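Local structure of UBP3-associated protein BRE5 (Saccharomyces cerevisiae, 2QIY) at residues A[42-46]-A[142-146]; A[90-94]-A[105-109]; A[36-42]-A[137-142]. The protein acts with the deubiquitinase UBP3, as its cofactor, in cleaving ubiquitin, and pairs two copies with two of UBP3 through the NTF2-like domain described here. All blocks are in the same frame, centred on the assembly; numbering follows the deposited sequence.

Contact 1 of 3, residues A[42-46]-A[142-146]; sequences ELTHT and DIIRF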
ATOM      1  N   GLU A  42      15.437  -2.887   3.089  1.00 21.80           N
ATOM      2  CA  GLU A  42      15.087  -1.481   2.848  1.00 22.28           C
ATOM      3  C   GLU A  42      13.870  -1.089   3.663  1.00 21.87           C
ATOM      4  O   GLU A  42      12.865  -1.809   3.681  1.00 21.91           O
ATOM      5  CB  GLU A  42      14.803  -1.248   1.360  1.00 22.67           C
ATOM      6  CG  GLU A  42      16.006  -1.700   0.541  1.00 25.89           C
ATOM      7  CD  GLU A  42      16.069  -1.181  -0.876  1.00 32.87           C
ATOM      8  OE1 GLU A  42      15.234  -0.350  -1.305  1.00 33.93           O
ATOM      9  OE2 GLU A  42      17.016  -1.614  -1.568  1.00 37.32           O
ATOM     10  N   LEU A  43      13.996   0.037   4.374  1.00 20.84           N
ATOM     11  CA  LEU A  43      12.921   0.583   5.199  1.00 20.73           C
ATOM     12  C   LEU A  43      12.576   1.989   4.751  1.00 21.22           C
ATOM     13  O   LEU A  43      13.472   2.830   4.540  1.00 21.60           O
ATOM     14  CB  LEU A  43      13.440   0.668   6.643  1.00 20.96           C
ATOM     15  CG  LEU A  43      12.509   1.328   7.658  1.00 20.64           C
ATOM     16  CD1 LEU A  43      11.210   0.525   7.891  1.00 21.92           C
ATOM     17  CD2 LEU A  43      13.267   1.499   8.981  1.00 21.83           C
ATOM     18  N   THR A  44      11.283   2.267   4.641  1.00 20.55           N
ATOM     19  CA  THR A  44      10.848   3.665   4.425  1.00 20.95           C
ATOM     20  C   THR A  44       9.852   3.891   5.531  1.00 21.06           C
ATOM     21  O   THR A  44       8.770   3.295   5.533  1.00 21.76           O
ATOM     22  CB  THR A  44      10.214   3.809   3.028  1.00 21.04           C
ATOM     23  OG1 THR A  44      11.229   3.598   2.058  1.00 21.23           O
ATOM     24  CG2 THR A  44       9.628   5.218   2.831  1.00 21.66           C
ATOM     25  N   HIS A  45      10.218   4.721   6.511  1.00 21.71           N
ATOM     26  CA  HIS A  45       9.447   4.792   7.756  1.00 20.92           C
ATOM     27  C   HIS A  45       9.119   6.229   8.166  1.00 21.07           C
ATOM     28  O   HIS A  45       9.772   7.167   7.752  1.00 19.72           O
ATOM     29  CB  HIS A  45      10.213   4.076   8.886  1.00 22.23           C
ATOM     30  CG  HIS A  45       9.340   3.583  10.002  1.00 23.89           C
ATOM     31  ND1 HIS A  45       8.539   2.466   9.872  1.00 23.35           N
ATOM     32  CD2 HIS A  45       9.161   4.032  11.265  1.00 23.54           C
ATOM     33  CE1 HIS A  45       7.884   2.262  11.006  1.00 23.13           C
ATOM     34  NE2 HIS A  45       8.259   3.183  11.878  1.00 22.58           N
ATOM     35  N   THR A  46       8.116   6.364   9.016  1.00 20.33           N
ATOM     36  CA  THR A  46       7.761   7.631   9.658  1.00 21.28           C
ATOM     37  C   THR A  46       9.000   8.424  10.089  1.00 20.63           C
ATOM     38  O   THR A  46       9.810   7.905  10.857  1.00 20.74           O
ATOM     39  CB  THR A  46       6.949   7.313  10.880  1.00 21.33           C
ATOM     40  OG1 THR A  46       5.887   6.418  10.470  1.00 25.12           O
ATOM     41  CG2 THR A  46       6.360   8.621  11.498  1.00 23.08           C
ATOM     42  N   ASP A 142       9.992  -2.767   3.721  1.00 19.81           N
ATOM     43  CA  ASP A 142       9.008  -2.236   4.655  1.00 20.35           C
ATOM     44  C   ASP A 142       8.801  -0.775   4.288  1.00 20.33           C
ATOM     45  O   ASP A 142       9.709   0.023   4.475  1.00 20.16           O
ATOM     46  CB  ASP A 142       9.591  -2.366   6.063  1.00 20.53           C
ATOM     47  CG  ASP A 142       8.675  -1.824   7.144  1.00 22.10           C
ATOM     48  OD1 ASP A 142       7.652  -1.185   6.827  1.00 22.40           O
ATOM     49  OD2 ASP A 142       9.004  -2.064   8.335  1.00 23.89           O
ATOM     50  N   ILE A 143       7.624  -0.450   3.732  1.00 19.78           N
ATOM     51  CA  ILE A 143       7.320   0.933   3.296  1.00 20.30           C
ATOM     52  C   ILE A 143       6.010   1.364   3.923  1.00 19.69           C
ATOM     53  O   ILE A 143       4.998   0.651   3.809  1.00 20.20           O
ATOM     54  CB  ILE A 143       7.093   1.065   1.767  1.00 19.88           C
ATOM     55  CG1 ILE A 143       8.298   0.560   0.952  1.00 21.92           C
ATOM     56  CG2 ILE A 143       6.676   2.552   1.419  1.00 20.40           C
ATOM     57  CD1 ILE A 143       7.985   0.500  -0.565  1.00 21.78           C
ATOM     58  N   ILE A 144       6.005   2.508   4.620  1.00 20.21           N
ATOM     59  CA  ILE A 144       4.738   3.107   5.043  1.00 20.39           C
ATOM     60  C   ILE A 144       4.468   4.406   4.264  1.00 21.53           C
ATOM     61  O   ILE A 144       5.389   5.172   3.959  1.00 21.15           O
ATOM     62  CB  ILE A 144       4.702   3.343   6.579  1.00 20.28           C
ATOM     63  CG1 ILE A 144       3.282   3.697   7.061  1.00 20.84           C
ATOM     64  CG2 ILE A 144       5.758   4.401   7.021  1.00 20.94           C
ATOM     65  CD1 ILE A 144       3.138   3.568   8.607  1.00 22.49           C
ATOM     66  N   ARG A 145       3.195   4.628   3.945  1.00 20.50           N
ATOM     67  CA  ARG A 145       2.786   5.859   3.299  1.00 21.54           C
ATOM     68  C   ARG A 145       1.548   6.366   4.045  1.00 21.18           C
ATOM     69  O   ARG A 145       0.561   5.631   4.210  1.00 21.39           O
ATOM     70  CB  ARG A 145       2.469   5.623   1.804  1.00 20.98           C
ATOM     71  CG  ARG A 145       1.607   6.742   1.160  1.00 21.39           C
ATOM     72  CD  ARG A 145       2.269   8.119   1.132  1.00 21.64           C
ATOM     73  NE  ARG A 145       3.547   8.131   0.396  1.00 22.65           N
ATOM     74  CZ  ARG A 145       4.238   9.242   0.108  1.00 23.90           C
ATOM     75  NH1 ARG A 145       3.767  10.454   0.459  1.00 25.46           N
ATOM     76  NH2 ARG A 145       5.377   9.167  -0.580  1.00 25.91           N
ATOM     77  N   PHE A 146       1.600   7.607   4.515  1.00 21.35           N
ATOM     78  CA  PHE A 146       0.422   8.234   5.113  1.00 21.79           C
ATOM     79  C   PHE A 146      -0.456   8.867   4.051  1.00 23.47           C
ATOM     80  O   PHE A 146       0.030   9.447   3.081  1.00 23.71           O
ATOM     81  CB  PHE A 146       0.846   9.222   6.218  1.00 22.55           C
ATOM     82  CG  PHE A 146       1.542   8.535   7.334  1.00 20.56           C
ATOM     83  CD1 PHE A 146       0.799   7.889   8.337  1.00 21.68           C
ATOM     84  CD2 PHE A 146       2.932   8.460   7.377  1.00 21.99           C
ATOM     85  CE1 PHE A 146       1.455   7.204   9.360  1.00 21.42           C
ATOM     86  CE2 PHE A 146       3.603   7.773   8.397  1.00 22.92           C
ATOM     87  CZ  PHE A 146       2.857   7.139   9.407  1.00 22.31           C
TER
HETATM   88  O   HOH W   1       7.839   1.459   7.364  1.00 18.53           O
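Strands 42-46 and 142-146 run parallel, their axes 4.7 Å apart at 26°. Thr-44 forms two good backbone bonds, its N to Asp-142 O at 2.7 Å and its O from Ile-144 N at 3.0 Å; Asp-142 N to Glu-42 O, also 3.0 Å, is weak because its angle at hydrogen is 132°. Side chains alternate between the sheet's faces. Leu-43 and Asp-142 share one: with chi1 t in both, Leu-43 CD1 comes 3.4 Å from Asp-142 OD2, which accepts hydrogen bonds from the hydroxyls of Tyr-37 and Tyr-22. Thr-44 and Ile-143, both m, point to the other face, with Thr-44 CB 4.1 Å from Ile-143 CG2; there Thr-44 OG1 meets Gln-95 of the second subunit. Ile-144, with chi1 t, places CG2 3.8 Å from His-45 CA and 4.0 Å from Thr-46 OG1. Phe-146, chi1 m, swings its ring back so that CZ lies 3.3 Å from Thr-46 OG1, near the ring plane. One water lies 2.8 Å from His-45 ND1 and 2.7 Å from Asp-142 OD1, within hydrogen-bonding distance. The chemistry divides by face: a buried carboxylate held at OD2 by two tyrosines on one, polar links to the partner subunit on the other.

Contact 2 of 3, residues A[90-94]-A[105-109]; sequences DTIDF and LIMAT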
ATOM      1  N   ASP A  90      -6.959  -2.213   9.727  1.00 21.13           N
ATOM      2  CA  ASP A  90      -8.244  -2.388   9.024  1.00 21.46           C
ATOM      3  C   ASP A  90      -8.254  -3.545   8.010  1.00 21.29           C
ATOM      4  O   ASP A  90      -9.244  -4.277   7.891  1.00 21.81           O
ATOM      5  CB  ASP A  90      -8.622  -1.126   8.247  1.00 21.71           C
ATOM      6  CG  ASP A  90      -9.064   0.034   9.139  1.00 24.75           C
ATOM      7  OD1 ASP A  90      -8.737   1.168   8.763  1.00 27.97           O
ATOM      8  OD2 ASP A  90      -9.754  -0.165  10.166  1.00 25.24           O
ATOM      9  N   THR A  91      -7.185  -3.644   7.228  1.00 21.03           N
ATOM     10  CA  THR A  91      -7.149  -4.565   6.094  1.00 20.97           C
ATOM     11  C   THR A  91      -5.791  -5.224   5.925  1.00 21.00           C
ATOM     12  O   THR A  91      -4.745  -4.649   6.263  1.00 20.88           O
ATOM     13  CB  THR A  91      -7.493  -3.856   4.742  1.00 21.49           C
ATOM     14  OG1 THR A  91      -6.432  -2.969   4.383  1.00 21.02           O
ATOM     15  CG2 THR A  91      -8.779  -3.033   4.858  1.00 21.46           C
ATOM     16  N   ILE A  92      -5.826  -6.445   5.383  1.00 20.98           N
ATOM     17  CA  ILE A  92      -4.615  -7.152   5.030  1.00 21.83           C
ATOM     18  C   ILE A  92      -4.854  -7.751   3.645  1.00 21.49           C
ATOM     19  O   ILE A  92      -5.921  -8.359   3.406  1.00 21.13           O
ATOM     20  CB  ILE A  92      -4.323  -8.319   6.010  1.00 21.39           C
ATOM     21  CG1 ILE A  92      -4.173  -7.795   7.459  1.00 22.81           C
ATOM     22  CG2 ILE A  92      -3.092  -9.132   5.542  1.00 23.67           C
ATOM     23  CD1 ILE A  92      -4.131  -8.873   8.545  1.00 23.53           C
ATOM     24  N   ASP A  93      -3.859  -7.579   2.765  1.00 20.32           N
ATOM     25  CA  ASP A  93      -3.816  -8.242   1.443  1.00 19.66           C
ATOM     26  C   ASP A  93      -2.473  -8.930   1.317  1.00 19.84           C
ATOM     27  O   ASP A  93      -1.467  -8.405   1.772  1.00 19.20           O
ATOM     28  CB  ASP A  93      -3.922  -7.215   0.311  1.00 19.58           C
ATOM     29  CG  ASP A  93      -5.245  -6.498   0.305  1.00 19.33           C
ATOM     30  OD1 ASP A  93      -6.235  -7.117  -0.130  1.00 21.00           O
ATOM     31  OD2 ASP A  93      -5.296  -5.326   0.745  1.00 22.45           O
ATOM     32  N   PHE A  94      -2.449 -10.109   0.690  1.00 20.21           N
ATOM     33  CA  PHE A  94      -1.155 -10.751   0.442  1.00 20.83           C
ATOM     34  C   PHE A  94      -1.110 -11.457  -0.890  1.00 19.96           C
ATOM     35  O   PHE A  94      -2.152 -11.841  -1.446  1.00 19.85           O
ATOM     36  CB  PHE A  94      -0.802 -11.736   1.560  1.00 21.40           C
ATOM     37  CG  PHE A  94      -1.819 -12.835   1.734  1.00 23.32           C
ATOM     38  CD1 PHE A  94      -1.739 -13.996   0.979  1.00 25.51           C
ATOM     39  CD2 PHE A  94      -2.866 -12.690   2.644  1.00 25.72           C
ATOM     40  CE1 PHE A  94      -2.682 -15.014   1.135  1.00 26.37           C
ATOM     41  CE2 PHE A  94      -3.827 -13.710   2.802  1.00 26.16           C
ATOM     42  CZ  PHE A  94      -3.732 -14.858   2.049  1.00 24.60           C
ATOM     43  N   LEU A 105       4.393 -11.019  -0.189  1.00 20.84           N
ATOM     44  CA  LEU A 105       4.053  -9.590  -0.266  1.00 21.60           C
ATOM     45  C   LEU A 105       2.838  -9.350   0.600  1.00 21.50           C
ATOM     46  O   LEU A 105       1.812 -10.006   0.407  1.00 21.49           O
ATOM     47  CB  LEU A 105       3.662  -9.253  -1.716  1.00 21.86           C
ATOM     48  CG  LEU A 105       3.751  -7.848  -2.353  1.00 26.48           C
ATOM     49  CD1 LEU A 105       2.722  -7.560  -3.472  1.00 23.68           C
ATOM     50  CD2 LEU A 105       4.034  -6.644  -1.431  1.00 22.91           C
ATOM     51  N   ILE A 106       2.947  -8.420   1.558  1.00 21.22           N
ATOM     52  CA  ILE A 106       1.847  -8.091   2.443  1.00 22.04           C
ATOM     53  C   ILE A 106       1.518  -6.595   2.339  1.00 22.43           C
ATOM     54  O   ILE A 106       2.411  -5.759   2.373  1.00 22.63           O
ATOM     55  CB  ILE A 106       2.173  -8.442   3.932  1.00 21.80           C
ATOM     56  CG1 ILE A 106       2.565  -9.910   4.071  1.00 22.24           C
ATOM     57  CG2 ILE A 106       0.989  -8.096   4.841  1.00 22.53           C
ATOM     58  CD1 ILE A 106       3.064 -10.301   5.501  1.00 24.04           C
ATOM     59  N   MET A 107       0.243  -6.254   2.223  1.00 22.80           N
ATOM     60  CA  MET A 107      -0.129  -4.838   2.380  1.00 24.47           C
ATOM     61  C   MET A 107      -1.129  -4.699   3.504  1.00 23.01           C
ATOM     62  O   MET A 107      -2.107  -5.460   3.558  1.00 22.38           O
ATOM     63  CB  MET A 107      -0.817  -4.295   1.141  1.00 24.50           C
ATOM     64  CG  MET A 107      -0.007  -4.154  -0.072  1.00 29.77           C
ATOM     65  SD  MET A 107      -1.191  -3.562  -1.309  1.00 34.45           S
ATOM     66  CE  MET A 107      -1.387  -1.891  -0.781  1.00 26.96           C
ATOM     67  N   ALA A 108      -0.906  -3.723   4.385  1.00 22.79           N
ATOM     68  CA  ALA A 108      -1.811  -3.475   5.498  1.00 23.31           C
ATOM     69  C   ALA A 108      -2.307  -2.042   5.403  1.00 22.46           C
ATOM     70  O   ALA A 108      -1.584  -1.162   4.920  1.00 23.62           O
ATOM     71  CB  ALA A 108      -1.076  -3.678   6.787  1.00 23.68           C
ATOM     72  N   THR A 109      -3.535  -1.776   5.831  1.00 21.78           N
ATOM     73  CA  THR A 109      -3.941  -0.365   5.909  1.00 21.15           C
ATOM     74  C   THR A 109      -4.652  -0.190   7.214  1.00 21.84           C
ATOM     75  O   THR A 109      -5.200  -1.156   7.773  1.00 21.39           O
ATOM     76  CB  THR A 109      -4.914   0.111   4.778  1.00 21.33           C
ATOM     77  OG1 THR A 109      -6.252  -0.366   5.031  1.00 20.86           O
ATOM     78  CG2 THR A 109      -4.459  -0.349   3.397  1.00 20.88           C
TER
HETATM   79  O   HOH W   2      -8.005   1.419   5.877  1.00 29.65           O
HETATM   80  O   HOH W   3      -4.485  -3.978   2.935  1.00 21.43           O
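Strands 90-94 and 105-109 are antiparallel neighbours in a beta hairpin, with axes 4.7 Å apart and N-to-C directions at 164°. Asp-93 and Met-107 form a hydrogen-bonded pair, Asp-93 N to Met-107 O at 2.9 Å and Met-107 N to Asp-93 O at 2.8 Å. Ile-92 with Ala-108 and Phe-94 with Ile-106 are non-hydrogen-bonded pairs. At Thr-109 the regular ladder gives way to a classic beta bulge: Thr-109 O accepts from both Asp-90 N (2.8 Å) and Thr-91 N (3.2 Å), while Thr-109 N donates to Thr-91 O at 3.1 Å. The psi of -44° at Asp-90 marks the extra residue.

One face is mixed, Thr-91, Asp-93 and Thr-109 sharing it with Leu-105 and Met-107. Thr-91 OG1 and Thr-109 OG1 approach to 2.7 Å, both residues having chi1 p. One water links Thr-91 OG1 (2.6 Å), Asp-93 OD2 (2.7 Å) and Met-107 O (2.9 Å); another joins Asp-90 OD1 (3.0 Å) to Thr-109 OG1 (2.6 Å). The opposite face is apolar, with Ile-92 CG2 4.3 Å from Ile-106 CG2.

The mixed face lies against the second subunit, where Asp-93 makes a salt bridge to Arg-145 and Leu-105 packs on Ile-143. Asp-90 and Ile-92 touch the UBP3 chain, so strand 85-97 takes part in the cofactor-enzyme interface. The apolar face meets helix 11-28, where Ile-92 touches Leu-19 and both Phe-94 and Ile-106 touch Cys-15. Strand 85-97 is outermost in the sheet of its own chain, and strand 103-114 separates it from strand 120-130.

Contact 3 of 3, residues A[36-42]-A[137-142]; sequences FYASTAE and FDITND
Phe-36 opens the segment in a 3-10 conformation, its O accepting from Ile-139 N at 2.8 Å; a water lies 2.7 Å from both Phe-36 O and Phe-137 O. Tyr-37 is extended and bridges Ile-139 in parallel register, CA atoms 4.4 Å apart. Its chi1 is m (-70°) and chi2 -101°, so Ile-139 CD1, on an m,t side chain, sits over the ring face, 3.9 Å from the centroid and 11° off the normal, a CH-pi contact. The ring's far end delivers Tyr-37 OH to Asp-142 OD2 at 2.6 Å (Asp-142 chi1 t), an oxygen shared with the Tyr-22 hydroxyl. Ala-38 N donates to Ile-139 O at 2.8 Å. A type I turn from Ala-38 to Ala-41, closed by Ala-41 N to Ala-38 O at 3.1 Å, carries Ser-39 and Thr-40 round a corner. Parallel pairing then resumes: Glu-42 N reaches Thr-140 O at 3.0 Å, Glu-42 bridges Asn-141 (CA-CA 4.9 Å), and Glu-42 O receives a weak bond from Asp-142 N at 3.0 Å. Opposite strand 120-130, Thr-140 and Asn-141 both face Ile-127 as a classic beta bulge. Together, the interrupted first strand, the bulged last strand and helix 11-28 packed on Ile-139 belong to the NTF2-like alpha+beta fold.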
ATOM      1  N   PHE A  36      14.549  -8.607  12.930  1.00 24.42           N
ATOM      2  CA  PHE A  36      13.568  -9.273  12.072  1.00 24.57           C
ATOM      3  C   PHE A  36      13.716  -8.896  10.594  1.00 24.11           C
ATOM      4  O   PHE A  36      12.958  -9.377   9.737  1.00 23.38           O
ATOM      5  CB  PHE A  36      12.183  -9.051  12.672  1.00 25.91           C
ATOM      6  CG  PHE A  36      12.053  -9.716  14.046  1.00 26.94           C
ATOM      7  CD1 PHE A  36      12.445  -9.041  15.211  1.00 28.05           C
ATOM      8  CD2 PHE A  36      11.627 -11.032  14.153  1.00 29.61           C
ATOM      9  CE1 PHE A  36      12.366  -9.654  16.465  1.00 27.87           C
ATOM     10  CE2 PHE A  36      11.531 -11.668  15.405  1.00 30.45           C
ATOM     11  CZ  PHE A  36      11.902 -10.981  16.563  1.00 28.92           C
ATOM     12  N   TYR A  37      14.734  -8.082  10.313  1.00 22.57           N
ATOM     13  CA  TYR A  37      15.011  -7.643   8.950  1.00 22.11           C
ATOM     14  C   TYR A  37      16.207  -8.385   8.387  1.00 21.99           C
ATOM     15  O   TYR A  37      17.123  -8.741   9.126  1.00 21.43           O
ATOM     16  CB  TYR A  37      15.318  -6.147   8.935  1.00 22.57           C
ATOM     17  CG  TYR A  37      14.144  -5.250   9.224  1.00 21.30           C
ATOM     18  CD1 TYR A  37      13.468  -4.591   8.177  1.00 22.30           C
ATOM     19  CD2 TYR A  37      13.715  -5.034  10.524  1.00 21.92           C
ATOM     20  CE1 TYR A  37      12.393  -3.720   8.426  1.00 21.47           C
ATOM     21  CE2 TYR A  37      12.643  -4.169  10.785  1.00 20.56           C
ATOM     22  CZ  TYR A  37      11.985  -3.526   9.729  1.00 22.20           C
ATOM     23  OH  TYR A  37      10.923  -2.679   9.976  1.00 22.43           O
ATOM     24  N   ALA A  38      16.213  -8.577   7.070  1.00 22.16           N
ATOM     25  CA  ALA A  38      17.376  -9.098   6.348  1.00 22.24           C
ATOM     26  C   ALA A  38      18.514  -8.100   6.499  1.00 22.47           C
ATOM     27  O   ALA A  38      18.278  -6.905   6.722  1.00 21.76           O
ATOM     28  CB  ALA A  38      17.045  -9.287   4.882  1.00 22.17           C
ATOM     29  N   SER A  39      19.742  -8.586   6.390  1.00 22.63           N
ATOM     30  CA  SER A  39      20.895  -7.706   6.537  1.00 23.37           C
ATOM     31  C   SER A  39      20.864  -6.520   5.554  1.00 23.32           C
ATOM     32  O   SER A  39      21.335  -5.423   5.897  1.00 23.25           O
ATOM     33  CB  SER A  39      22.202  -8.498   6.394  1.00 23.85           C
ATOM     34  OG  SER A  39      22.300  -9.081   5.111  1.00 28.56           O
ATOM     35  N   THR A  40      20.334  -6.757   4.355  1.00 22.84           N
ATOM     36  CA  THR A  40      20.272  -5.740   3.293  1.00 23.90           C
ATOM     37  C   THR A  40      18.874  -5.139   3.121  1.00 23.45           C
ATOM     38  O   THR A  40      18.551  -4.553   2.066  1.00 23.11           O
ATOM     39  CB  THR A  40      20.774  -6.302   1.938  1.00 24.34           C
ATOM     40  OG1 THR A  40      19.964  -7.424   1.560  1.00 26.74           O
ATOM     41  CG2 THR A  40      22.238  -6.723   2.033  1.00 25.69           C
ATOM     42  N   ALA A  41      18.028  -5.283   4.141  1.00 22.85           N
ATOM     43  CA  ALA A  41      16.640  -4.774   4.049  1.00 22.00           C
ATOM     44  C   ALA A  41      16.542  -3.277   3.733  1.00 22.62           C
ATOM     45  O   ALA A  41      17.412  -2.493   4.096  1.00 23.10           O
ATOM     46  CB  ALA A  41      15.877  -5.055   5.346  1.00 22.69           C
ATOM     47  N   GLU A  42      15.437  -2.887   3.089  1.00 21.80           N
ATOM     48  CA  GLU A  42      15.087  -1.481   2.848  1.00 22.28           C
ATOM     49  C   GLU A  42      13.870  -1.089   3.663  1.00 21.87           C
ATOM     50  O   GLU A  42      12.865  -1.809   3.681  1.00 21.91           O
ATOM     51  CB  GLU A  42      14.803  -1.248   1.360  1.00 22.67           C
ATOM     52  CG  GLU A  42      16.006  -1.700   0.541  1.00 25.89           C
ATOM     53  CD  GLU A  42      16.069  -1.181  -0.876  1.00 32.87           C
ATOM     54  OE1 GLU A  42      15.234  -0.350  -1.305  1.00 33.93           O
ATOM     55  OE2 GLU A  42      17.016  -1.614  -1.568  1.00 37.32           O
ATOM     56  N   PHE A 137      10.932 -16.155   8.481  1.00 27.15           N
ATOM     57  CA  PHE A 137      11.033 -15.162   7.423  1.00 25.27           C
ATOM     58  C   PHE A 137      11.779 -13.939   7.922  1.00 24.73           C
ATOM     59  O   PHE A 137      11.671 -13.581   9.108  1.00 24.14           O
ATOM     60  CB  PHE A 137       9.641 -14.701   6.981  1.00 25.61           C
ATOM     61  CG  PHE A 137       8.869 -15.741   6.227  1.00 25.69           C
ATOM     62  CD1 PHE A 137       8.056 -16.637   6.906  1.00 26.30           C
ATOM     63  CD2 PHE A 137       8.957 -15.824   4.831  1.00 25.47           C
ATOM     64  CE1 PHE A 137       7.341 -17.615   6.202  1.00 27.95           C
ATOM     65  CE2 PHE A 137       8.242 -16.778   4.129  1.00 26.41           C
ATOM     66  CZ  PHE A 137       7.435 -17.681   4.812  1.00 26.23           C
ATOM     67  N   ASP A 138      12.512 -13.298   7.012  1.00 23.11           N
ATOM     68  CA  ASP A 138      13.132 -11.998   7.282  1.00 22.45           C
ATOM     69  C   ASP A 138      12.408 -10.938   6.446  1.00 21.91           C
ATOM     70  O   ASP A 138      12.072 -11.173   5.282  1.00 21.80           O
ATOM     71  CB  ASP A 138      14.595 -11.983   6.862  1.00 22.68           C
ATOM     72  CG  ASP A 138      15.535 -12.657   7.878  1.00 26.59           C
ATOM     73  OD1 ASP A 138      15.120 -13.066   8.980  1.00 28.18           O
ATOM     74  OD2 ASP A 138      16.726 -12.761   7.543  1.00 31.02           O
ATOM     75  N   ILE A 139      12.199  -9.764   7.039  1.00 22.26           N
ATOM     76  CA  ILE A 139      11.688  -8.607   6.290  1.00 21.99           C
ATOM     77  C   ILE A 139      12.760  -8.073   5.332  1.00 21.83           C
ATOM     78  O   ILE A 139      13.836  -7.702   5.764  1.00 21.54           O
ATOM     79  CB  ILE A 139      11.280  -7.439   7.240  1.00 22.72           C
ATOM     80  CG1 ILE A 139      10.267  -7.901   8.274  1.00 22.78           C
ATOM     81  CG2 ILE A 139      10.679  -6.307   6.435  1.00 22.68           C
ATOM     82  CD1 ILE A 139      10.095  -6.901   9.425  1.00 23.09           C
ATOM     83  N   THR A 140      12.470  -8.037   4.037  1.00 20.88           N
ATOM     84  CA  THR A 140      13.425  -7.435   3.095  1.00 21.14           C
ATOM     85  C   THR A 140      13.028  -6.026   2.702  1.00 21.28           C
ATOM     86  O   THR A 140      13.865  -5.240   2.237  1.00 21.90           O
ATOM     87  CB  THR A 140      13.644  -8.291   1.829  1.00 21.36           C
ATOM     88  OG1 THR A 140      12.403  -8.438   1.120  1.00 21.46           O
ATOM     89  CG2 THR A 140      14.211  -9.657   2.203  1.00 22.47           C
ATOM     90  N   ASN A 141      11.743  -5.723   2.867  1.00 20.43           N
ATOM     91  CA  ASN A 141      11.168  -4.430   2.472  1.00 21.04           C
ATOM     92  C   ASN A 141      10.043  -4.052   3.394  1.00 20.44           C
ATOM     93  O   ASN A 141       9.227  -4.903   3.787  1.00 20.44           O
ATOM     94  CB  ASN A 141      10.587  -4.487   1.045  1.00 20.39           C
ATOM     95  CG  ASN A 141      11.629  -4.688   0.020  1.00 21.07           C
ATOM     96  OD1 ASN A 141      12.163  -3.723  -0.558  1.00 24.48           O
ATOM     97  ND2 ASN A 141      11.974  -5.932  -0.206  1.00 16.97           N
ATOM     98  N   ASP A 142       9.992  -2.767   3.721  1.00 19.81           N
ATOM     99  CA  ASP A 142       9.008  -2.236   4.655  1.00 20.35           C
ATOM    100  C   ASP A 142       8.801  -0.775   4.288  1.00 20.33           C
ATOM    101  O   ASP A 142       9.709   0.023   4.475  1.00 20.16           O
ATOM    102  CB  ASP A 142       9.591  -2.366   6.063  1.00 20.53           C
ATOM    103  CG  ASP A 142       8.675  -1.824   7.144  1.00 22.10           C
ATOM    104  OD1 ASP A 142       7.652  -1.185   6.827  1.00 22.40           O
ATOM    105  OD2 ASP A 142       9.004  -2.064   8.335  1.00 23.89           O
TER
HETATM  106  O   HOH W   4      10.942 -11.182  10.137  1.00 29.70           O

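Contacts 1 and 3 follow one another along strand 137-147, which pairs first with strand 37-38 and, after the corner, with strand 41-46; they share Glu-42 and Asp-142, have centres 12 Å apart, and touch where Leu-43 CD1 lies 3.8 Å from Tyr-37 OH. Some 95 residues separate the paired segments. Contact 2, a local hairpin, is nested within that long connection, its centre 14 Å from contact 1 and 17 Å from contact 3. All three lie in the mixed sheet of the NTF2 domain, where strand 120-130 separates strand 137-147 from the hairpin. Each contact also touches the second subunit, and Arg-145 pairs with Asp-93 of that other copy, so the sheets meet in the dimer.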